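Local coordinates for protein alpha-Amylase (Thermotoga maritima, PDB 2B5D) that is an alpha-amylase of glycosyl hydrolase family 57, with a largely parallel beta-sheet surrounded by helices, at residues M43-M55 with F368-A382. Sequence-based numbering, arbitrary orientation.
Sequences MMFDEIEDFRLTM and FELVNESKDLKLVTA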
loop_
_atom_site.group_PDB
_atom_site.type_symbol
_atom_site.label_atom_id
_atom_site.label_comp_id
_atom_site.label_asym_id
_atom_site.label_seq_id
_atom_site.Cartn_x
_atom_site.Cartn_y
_atom_site.Cartn_z
ATOM N N MET A 43 -0.431 -13.015 -41.088
ATOM C CA MET A 43 -1.367 -13.908 -41.746
ATOM C C MET A 43 -2.247 -13.169 -42.749
ATOM O O MET A 43 -2.443 -13.608 -43.881
ATOM C CB MET A 43 -2.198 -14.646 -40.698
ATOM C CG MET A 43 -1.558 -15.978 -40.304
ATOM S SD MET A 43 -1.895 -16.547 -38.616
ATOM C CE MET A 43 -3.517 -15.846 -38.289
ATOM N N MET A 44 -2.755 -12.026 -42.327
ATOM C CA MET A 44 -3.546 -11.174 -43.180
ATOM C C MET A 44 -2.792 -10.619 -44.403
ATOM O O MET A 44 -3.393 -10.465 -45.456
ATOM C CB MET A 44 -4.143 -10.059 -42.326
ATOM C CG MET A 44 -5.249 -9.241 -42.984
ATOM S SD MET A 44 -4.663 -7.743 -43.824
ATOM C CE MET A 44 -4.761 -6.511 -42.527
ATOM N N PHE A 45 -1.497 -10.315 -44.283
ATOM C CA PHE A 45 -0.731 -9.777 -45.424
ATOM C C PHE A 45 -0.531 -10.869 -46.443
ATOM O O PHE A 45 -0.539 -10.624 -47.639
ATOM C CB PHE A 45 0.664 -9.255 -45.026
ATOM C CG PHE A 45 0.651 -8.103 -44.054
ATOM C CD1 PHE A 45 1.807 -7.751 -43.393
ATOM C CD2 PHE A 45 -0.512 -7.387 -43.786
ATOM C CE1 PHE A 45 1.810 -6.715 -42.485
ATOM C CE2 PHE A 45 -0.506 -6.353 -42.885
ATOM C CZ PHE A 45 0.660 -6.018 -42.233
ATOM N N ASP A 46 -0.308 -12.076 -45.933
ATOM C CA ASP A 46 -0.150 -13.254 -46.748
ATOM C C ASP A 46 -1.442 -13.583 -47.509
ATOM O O ASP A 46 -1.399 -13.807 -48.729
ATOM C CB ASP A 46 0.278 -14.413 -45.862
ATOM C CG ASP A 46 0.671 -15.649 -46.657
ATOM O OD1 ASP A 46 -0.050 -16.668 -46.528
ATOM O OD2 ASP A 46 1.688 -15.611 -47.396
ATOM N N GLU A 47 -2.578 -13.577 -46.805
ATOM C CA GLU A 47 -3.857 -13.999 -47.373
ATOM C C GLU A 47 -4.475 -12.986 -48.354
ATOM O O GLU A 47 -4.979 -13.383 -49.423
ATOM C CB GLU A 47 -4.841 -14.359 -46.254
ATOM C CG GLU A 47 -6.239 -14.790 -46.717
ATOM C CD GLU A 47 -6.333 -16.280 -47.133
ATOM O OE1 GLU A 47 -7.129 -16.609 -48.057
ATOM O OE2 GLU A 47 -5.621 -17.125 -46.531
ATOM N N ILE A 48 -4.450 -11.694 -48.007
ATOM C CA ILE A 48 -5.015 -10.658 -48.882
ATOM C C ILE A 48 -4.280 -10.617 -50.234
ATOM O O ILE A 48 -3.094 -10.997 -50.317
ATOM C CB ILE A 48 -5.046 -9.249 -48.199
ATOM C CG1 ILE A 48 -6.191 -8.408 -48.778
ATOM C CG2 ILE A 48 -3.692 -8.547 -48.309
ATOM C CD1 ILE A 48 -6.421 -7.064 -48.110
ATOM N N GLU A 49 -4.972 -10.181 -51.288
ATOM C CA GLU A 49 -4.340 -10.108 -52.620
ATOM C C GLU A 49 -3.380 -8.932 -52.650
ATOM O O GLU A 49 -2.233 -9.050 -53.079
ATOM C CB GLU A 49 -5.386 -10.005 -53.743
ATOM C CG GLU A 49 -4.827 -9.805 -55.200
ATOM C CD GLU A 49 -3.812 -10.889 -55.664
ATOM O OE1 GLU A 49 -2.808 -10.535 -56.350
ATOM O OE2 GLU A 49 -4.009 -12.092 -55.341
ATOM N N ASP A 50 -3.857 -7.790 -52.172
ATOM C CA ASP A 50 -3.061 -6.583 -52.195
ATOM C C ASP A 50 -3.505 -5.676 -51.065
ATOM O O ASP A 50 -4.685 -5.649 -50.716
ATOM C CB ASP A 50 -3.232 -5.871 -53.536
ATOM C CG ASP A 50 -2.098 -4.896 -53.831
ATOM O OD1 ASP A 50 -0.908 -5.250 -53.622
ATOM O OD2 ASP A 50 -2.398 -3.772 -54.291
ATOM N N PHE A 51 -2.554 -4.928 -50.510
ATOM C CA PHE A 51 -2.835 -3.936 -49.481
ATOM C C PHE A 51 -1.771 -2.839 -49.587
ATOM O O PHE A 51 -0.752 -3.027 -50.240
ATOM C CB PHE A 51 -2.836 -4.604 -48.078
ATOM C CG PHE A 51 -1.449 -4.958 -47.573
ATOM C CD1 PHE A 51 -0.823 -6.146 -47.977
ATOM C CD2 PHE A 51 -0.760 -4.081 -46.731
ATOM C CE1 PHE A 51 0.460 -6.449 -47.543
ATOM C CE2 PHE A 51 0.524 -4.372 -46.295
ATOM C CZ PHE A 51 1.132 -5.556 -46.694
ATOM N N ARG A 52 -2.034 -1.698 -48.956
ATOM C CA ARG A 52 -1.001 -0.698 -48.643
ATOM C C ARG A 52 -1.173 -0.260 -47.186
ATOM O O ARG A 52 -2.256 0.155 -46.778
ATOM C CB ARG A 52 -1.090 0.540 -49.543
ATOM C CG ARG A 52 -0.750 0.354 -51.004
ATOM C CD ARG A 52 0.635 -0.205 -51.209
ATOM N NE ARG A 52 0.939 -0.203 -52.624
ATOM C CZ ARG A 52 0.712 -1.221 -53.444
ATOM N NH1 ARG A 52 1.005 -1.092 -54.725
ATOM N NH2 ARG A 52 0.198 -2.363 -52.999
ATOM N N LEU A 53 -0.084 -0.324 -46.423
ATOM C CA LEU A 53 -0.134 -0.012 -44.994
ATOM C C LEU A 53 1.211 0.491 -44.512
ATOM O O LEU A 53 2.268 -0.024 -44.905
ATOM C CB LEU A 53 -0.578 -1.253 -44.189
ATOM C CG LEU A 53 -0.532 -1.226 -42.659
ATOM C CD1 LEU A 53 -1.683 -0.432 -42.110
ATOM C CD2 LEU A 53 -0.443 -2.648 -42.019
ATOM N N THR A 54 1.147 1.525 -43.687
ATOM C CA THR A 54 2.286 2.059 -42.982
ATOM C C THR A 54 2.211 1.745 -41.489
ATOM O O THR A 54 1.162 1.834 -40.878
ATOM C CB THR A 54 2.378 3.588 -43.189
ATOM O OG1 THR A 54 2.084 3.895 -44.566
ATOM C CG2 THR A 54 3.758 4.115 -42.827
ATOM N N MET A 55 3.336 1.372 -40.898
ATOM C CA MET A 55 3.361 1.085 -39.471
ATOM C C MET A 55 4.723 1.429 -38.873
ATOM O O MET A 55 5.703 1.489 -39.560
ATOM C CB MET A 55 2.996 -0.394 -39.187
ATOM C CG MET A 55 3.998 -1.380 -39.702
ATOM S SD MET A 55 3.556 -3.113 -39.464
ATOM C CE MET A 55 3.617 -3.317 -37.667
ATOM N N PHE A 368 -9.544 -3.224 -46.436
ATOM C CA PHE A 368 -8.574 -3.125 -47.519
ATOM C C PHE A 368 -9.167 -3.634 -48.821
ATOM O O PHE A 368 -9.063 -2.959 -49.850
ATOM C CB PHE A 368 -7.271 -3.860 -47.203
ATOM C CG PHE A 368 -6.400 -3.160 -46.192
ATOM C CD1 PHE A 368 -6.672 -1.848 -45.788
ATOM C CD2 PHE A 368 -5.278 -3.799 -45.672
ATOM C CE1 PHE A 368 -5.860 -1.206 -44.881
ATOM C CE2 PHE A 368 -4.446 -3.154 -44.764
ATOM C CZ PHE A 368 -4.736 -1.859 -44.370
ATOM N N GLU A 369 -9.808 -4.797 -48.769
ATOM C CA GLU A 369 -10.377 -5.411 -49.970
ATOM C C GLU A 369 -11.459 -4.534 -50.586
ATOM O O GLU A 369 -11.552 -4.414 -51.804
ATOM C CB GLU A 369 -10.884 -6.837 -49.691
ATOM C CG GLU A 369 -9.764 -7.813 -49.356
ATOM C CD GLU A 369 -10.238 -9.198 -48.905
ATOM O OE1 GLU A 369 -11.373 -9.348 -48.352
ATOM O OE2 GLU A 369 -9.453 -10.156 -49.119
ATOM N N LEU A 370 -12.256 -3.906 -49.729
ATOM C CA LEU A 370 -13.284 -2.968 -50.151
ATOM C C LEU A 370 -12.691 -1.720 -50.776
ATOM O O LEU A 370 -13.175 -1.270 -51.821
ATOM C CB LEU A 370 -14.152 -2.595 -48.965
ATOM C CG LEU A 370 -15.526 -3.250 -48.753
ATOM C CD1 LEU A 370 -15.785 -4.509 -49.592
ATOM C CD2 LEU A 370 -15.697 -3.515 -47.286
ATOM N N VAL A 371 -11.648 -1.150 -50.146
ATOM C CA VAL A 371 -10.971 0.026 -50.712
ATOM C C VAL A 371 -10.348 -0.333 -52.043
ATOM O O VAL A 371 -10.434 0.438 -52.987
ATOM C CB VAL A 371 -9.931 0.677 -49.752
ATOM C CG1 VAL A 371 -9.018 1.618 -50.506
ATOM C CG2 VAL A 371 -10.631 1.460 -48.652
ATOM N N ASN A 372 -9.753 -1.511 -52.119
ATOM C CA ASN A 372 -9.221 -2.013 -53.365
ATOM C C ASN A 372 -10.275 -2.012 -54.515
ATOM O O ASN A 372 -9.969 -1.599 -55.626
ATOM C CB ASN A 372 -8.646 -3.418 -53.172
ATOM C CG ASN A 372 -7.234 -3.428 -52.567
ATOM O OD1 ASN A 372 -6.806 -4.454 -52.003
ATOM N ND2 ASN A 372 -6.510 -2.315 -52.679
ATOM N N GLU A 373 -11.500 -2.462 -54.239
ATOM C CA GLU A 373 -12.572 -2.428 -55.228
ATOM C C GLU A 373 -13.131 -1.054 -55.487
ATOM O O GLU A 373 -13.521 -0.767 -56.618
ATOM C CB GLU A 373 -13.719 -3.390 -54.880
ATOM C CG GLU A 373 -13.334 -4.876 -55.012
ATOM C CD GLU A 373 -12.279 -5.114 -56.106
ATOM O OE1 GLU A 373 -12.579 -4.882 -57.310
ATOM O OE2 GLU A 373 -11.139 -5.521 -55.751
ATOM N N SER A 374 -13.176 -0.205 -54.460
ATOM C CA SER A 374 -13.696 1.171 -54.604
ATOM C C SER A 374 -13.127 1.945 -55.791
ATOM O O SER A 374 -11.935 1.900 -56.072
ATOM C CB SER A 374 -13.463 1.994 -53.340
ATOM O OG SER A 374 -13.875 3.340 -53.529
ATOM N N LYS A 375 -14.021 2.662 -56.471
ATOM C CA LYS A 375 -13.661 3.548 -57.558
ATOM C C LYS A 375 -13.394 4.975 -57.041
ATOM O O LYS A 375 -12.969 5.848 -57.796
ATOM C CB LYS A 375 -14.762 3.529 -58.652
ATOM C CG LYS A 375 -14.811 2.221 -59.484
ATOM C CD LYS A 375 -13.415 1.816 -60.037
ATOM C CE LYS A 375 -13.415 0.432 -60.738
ATOM N NZ LYS A 375 -14.033 0.464 -62.109
ATOM N N ASP A 376 -13.643 5.210 -55.760
ATOM C CA ASP A 376 -13.464 6.538 -55.171
ATOM C C ASP A 376 -12.126 6.665 -54.358
ATOM O O ASP A 376 -11.794 7.747 -53.860
ATOM C CB ASP A 376 -14.673 6.870 -54.254
ATOM C CG ASP A 376 -15.977 7.268 -55.038
ATOM O OD1 ASP A 376 -15.925 8.103 -55.998
ATOM O OD2 ASP A 376 -17.081 6.784 -54.644
ATOM N N LEU A 377 -11.386 5.561 -54.217
ATOM C CA LEU A 377 -10.417 5.399 -53.122
ATOM C C LEU A 377 -9.308 4.451 -53.477
ATOM O O LEU A 377 -9.507 3.447 -54.154
ATOM C CB LEU A 377 -11.058 4.873 -51.822
ATOM C CG LEU A 377 -12.025 5.660 -50.955
ATOM C CD1 LEU A 377 -12.335 4.826 -49.750
ATOM C CD2 LEU A 377 -11.501 7.021 -50.523
ATOM N N LYS A 378 -8.136 4.801 -52.973
ATOM C CA LYS A 378 -6.919 4.040 -53.145
ATOM C C LYS A 378 -6.220 3.930 -51.768
ATOM O O LYS A 378 -6.195 4.893 -50.995
ATOM C CB LYS A 378 -6.029 4.811 -54.122
ATOM C CG LYS A 378 -4.795 4.026 -54.617
ATOM C CD LYS A 378 -4.163 4.723 -55.794
ATOM C CE LYS A 378 -4.165 6.242 -55.586
ATOM N NZ LYS A 378 -3.060 6.938 -56.350
ATOM N N LEU A 379 -5.688 2.760 -51.447
ATOM C CA LEU A 379 -4.782 2.646 -50.308
ATOM C C LEU A 379 -3.420 3.143 -50.779
ATOM O O LEU A 379 -3.007 2.787 -51.863
ATOM C CB LEU A 379 -4.637 1.211 -49.839
ATOM C CG LEU A 379 -5.878 0.447 -49.352
ATOM C CD1 LEU A 379 -5.493 -1.011 -48.995
ATOM C CD2 LEU A 379 -6.549 1.124 -48.180
ATOM N N VAL A 380 -2.758 3.969 -49.960
ATOM C CA VAL A 380 -1.368 4.411 -50.178
ATOM C C VAL A 380 -0.533 4.170 -48.919
ATOM O O VAL A 380 -1.077 4.093 -47.818
ATOM C CB VAL A 380 -1.296 5.938 -50.561
ATOM C CG1 VAL A 380 -2.102 6.224 -51.833
ATOM C CG2 VAL A 380 -1.779 6.861 -49.411
ATOM N N THR A 381 0.779 4.010 -49.069
ATOM C CA THR A 381 1.670 4.065 -47.897
ATOM C C THR A 381 2.196 5.487 -47.881
ATOM O O THR A 381 2.049 6.207 -48.857
ATOM C CB THR A 381 2.853 3.103 -47.998
ATOM O OG1 THR A 381 3.772 3.624 -48.963
ATOM C CG2 THR A 381 2.400 1.713 -48.375
ATOM N N ALA A 382 2.843 5.889 -46.804
ATOM C CA ALA A 382 3.295 7.257 -46.680
ATOM C C ALA A 382 4.499 7.564 -47.603
ATOM O O ALA A 382 4.677 8.690 -48.060
ATOM C CB ALA A 382 3.622 7.544 -45.258
HETATM O O HOH W 1 -0.444 3.455 -45.337
#
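Phe-368, on helix 360-373, reaches into the bend between helix 27-47 and strand 53-57. Four apolar side chains meet it there. Ile-48 CD1 lies 3.4 Å from Phe-368 CB and sits at the ring edge, near its plane. Leu-53 CD1 also comes to the edge, at CZ. Met-44 CE lies 4.0 Å from Phe-368 CE2, and the two side chains run at about a right angle. Phe-51 touches with its CB, 3.5 Å from Phe-368 CD2. The Phe-51 ring turns away from Phe-368, with CG between the backbone N and the carbonyl carbon (chi1 74°), and its CZ lies over one face of the Phe-45 ring, offset toward the rim. Ile-48 CD1 and CG1 run alongside Glu-369 CG, the two side chains pointing opposite ways, and the Glu-369 carboxylate pairs with Arg-366.

Further along, Arg-52 lies with its aliphatic part against residues 379-381. Arg-52 CB is 3.6 Å from Leu-379 CB, and CD meets Thr-381 CG2. A bend at chi2 (-57°) leads the guanidinium away from this contact. NH2 bonds Asp-50 OD1 in the guanidinium plane, as part of a salt bridge, and also Phe-51 O; NE pairs with Glu-384.

Thr-54 OG1 accepts from Ala-382 N at 3.1 Å, with a bent N-H...O angle of 144°. A water joins the same hydroxyl to Val-380 O.

The contact thus ties together strands 53-57 and 377-379, which both pair with strand 3-11, at the start of helix 382-388. Its core is apolar, while the charge of Arg-52 is probably offset by Asp-50 and Glu-384, and the buried Thr-54 hydroxyl is satisfied by a backbone N-H and water.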